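Local coordinates for protein glycoside hydrolase, family 11\:clostridium cellulosome enzyme, dockerin type i\:polysaccharide (Clostridium thermocellum, PDB 2C79) that probably removes acetyl groups from xylan as a metal-dependent carbohydrate esterase, an acetyl xylan esterase with a polysaccharide deacetylase (NodB homology) domain, at residues Ile61-Trp66 and Ala84-Val89. Numbering follows the deposited sequence.
With CO (cobalt (II) ion), chain B.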
# COMPACT_ATOMS: atom_id res chain seq x y z
N ILE A 61 5.62 -4.55 3.55
CA ILE A 61 5.81 -4.30 2.13
C ILE A 61 4.95 -5.29 1.35
O ILE A 61 5.02 -6.50 1.60
CB ILE A 61 7.28 -4.44 1.71
CG1 ILE A 61 8.14 -3.39 2.46
CG2 ILE A 61 7.43 -4.24 0.21
CD1 ILE A 61 9.65 -3.58 2.22
N GLY A 62 4.17 -4.76 0.41
CA GLY A 62 3.41 -5.59 -0.51
C GLY A 62 3.83 -5.33 -1.95
O GLY A 62 4.75 -4.53 -2.23
N ASN A 63 3.16 -6.01 -2.89
CA ASN A 63 3.61 -6.05 -4.29
C ASN A 63 2.64 -5.21 -5.16
O ASN A 63 1.41 -5.45 -5.10
CB ASN A 63 3.56 -7.53 -4.72
CG ASN A 63 4.20 -7.82 -6.07
OD1 ASN A 63 3.95 -7.13 -7.06
ND2 ASN A 63 5.01 -8.89 -6.13
N HIS A 64 3.18 -4.21 -5.88
CA HIS A 64 2.35 -3.40 -6.81
C HIS A 64 2.82 -3.62 -8.25
O HIS A 64 2.66 -2.74 -9.11
CB HIS A 64 2.39 -1.91 -6.40
CG HIS A 64 1.36 -1.03 -7.04
ND1 HIS A 64 0.04 -1.41 -7.28
CD2 HIS A 64 1.43 0.29 -7.38
CE1 HIS A 64 -0.63 -0.37 -7.78
NE2 HIS A 64 0.18 0.67 -7.86
N SER A 65 3.42 -4.78 -8.51
CA SER A 65 3.83 -5.16 -9.86
C SER A 65 5.22 -4.64 -10.21
O SER A 65 5.75 -3.77 -9.51
CB SER A 65 2.81 -4.66 -10.89
OG SER A 65 3.31 -3.54 -11.60
N TRP A 66 5.81 -5.15 -11.28
CA TRP A 66 7.12 -4.67 -11.72
C TRP A 66 7.09 -3.23 -12.22
O TRP A 66 8.09 -2.51 -12.15
CB TRP A 66 7.65 -5.58 -12.83
CG TRP A 66 9.06 -5.23 -13.25
CD1 TRP A 66 9.45 -4.61 -14.39
CD2 TRP A 66 10.25 -5.42 -12.47
NE1 TRP A 66 10.81 -4.47 -14.42
CE2 TRP A 66 11.34 -4.93 -13.23
CE3 TRP A 66 10.52 -6.02 -11.21
CZ2 TRP A 66 12.67 -4.97 -12.76
CZ3 TRP A 66 11.83 -6.02 -10.73
CH2 TRP A 66 12.89 -5.49 -11.52
N ALA A 84 6.87 -12.15 -9.79
CA ALA A 84 8.04 -12.86 -9.27
C ALA A 84 9.25 -11.96 -9.21
O ALA A 84 9.99 -11.96 -8.22
CB ALA A 84 8.35 -14.10 -10.10
N ASP A 85 9.45 -11.17 -10.25
CA ASP A 85 10.62 -10.28 -10.28
C ASP A 85 10.52 -9.24 -9.16
O ASP A 85 11.56 -8.85 -8.57
CB ASP A 85 10.75 -9.59 -11.65
CG ASP A 85 11.25 -10.54 -12.74
OD1 ASP A 85 11.54 -11.73 -12.45
OD2 ASP A 85 11.31 -10.11 -13.94
N THR A 86 9.29 -8.75 -8.90
CA THR A 86 9.09 -7.78 -7.82
C THR A 86 9.34 -8.44 -6.47
O THR A 86 10.03 -7.87 -5.60
CB THR A 86 7.67 -7.19 -7.94
OG1 THR A 86 7.60 -6.54 -9.22
CG2 THR A 86 7.45 -6.12 -6.84
N ASN A 87 8.78 -9.63 -6.26
CA ASN A 87 9.07 -10.34 -5.01
C ASN A 87 10.58 -10.55 -4.79
O ASN A 87 11.07 -10.45 -3.67
CB ASN A 87 8.38 -11.71 -5.01
CG ASN A 87 6.88 -11.63 -4.77
OD1 ASN A 87 6.36 -10.61 -4.32
ND2 ASN A 87 6.18 -12.72 -5.07
N ALA A 88 11.31 -10.88 -5.86
CA ALA A 88 12.74 -11.21 -5.71
C ALA A 88 13.52 -9.98 -5.22
O ALA A 88 14.45 -10.10 -4.38
CB ALA A 88 13.32 -11.70 -7.02
N VAL A 89 13.20 -8.79 -5.75
CA VAL A 89 13.96 -7.61 -5.31
C VAL A 89 13.56 -7.19 -3.91
O VAL A 89 14.42 -6.75 -3.13
CB VAL A 89 13.92 -6.42 -6.30
CG1 VAL A 89 14.72 -6.74 -7.56
CG2 VAL A 89 12.49 -5.97 -6.64
CO CO B . -0.19 2.60 -8.77
O HOH W 1 -0.44 4.42 -9.83
O HOH W 2 0.73 1.99 -10.53
O HOH W 3 -2.14 1.90 -9.63
O HOH W 4 -1.50 3.32 -7.32
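Asn63, the last residue of strand 60-63, reaches across to Thr86 and Asn87 on helix 76-94. Its CB already points at the helix, and CG, anti to the backbone N (chi1 -170°), carries the amide on to both residues. Asn63 CB comes no nearer than 4.2 Å to Asn87 OD1; CG then lies against the Thr86 methyl, 3.7 Å from CG2. Asn63 OD1 also rests on that methyl and accepts the backbone N-H of Ser65, N to OD1 2.8 Å, in the carbonyl plane, closing an Asx turn that carries the chain out of the strand. Asn63 ND2 donates to Asn87 OD1 at 2.8 Å; the acceptor lies nearly in the amide plane of Asn63, yet the donor stands above the carbonyl plane of Asn87, the two amides being almost perpendicular (83°). A second bond from ND2, to Ile83 O, helps fix the rotation of this buried amide.

The next residue, His64, points away from the helix and binds the cobalt ion through NE2 (2.2 Å), with Asp13 and four waters as further ligands; its ND1 is held by Arg102 O. This is consistent with the metal site of NodB-type polysaccharide deacetylases, the histidine set just beyond the C-terminal end of a parallel strand.

Farther along, Trp66 lies beside the helix. Thr86 OG1 sits at the ring edge, 3.6 Å from Trp66 CE3, while bonding to Ser82 O one turn back. The benzo part of the ring also meets Asp85, whose CB is 3.6 Å from Trp66 CE3, whose O comes obliquely close to CZ3, and whose carboxylate pairs with Lys81. Val89 CG2 approaches Trp66 CZ3 obliquely at 4.1 Å, and Gln41 also touches the indole side chain.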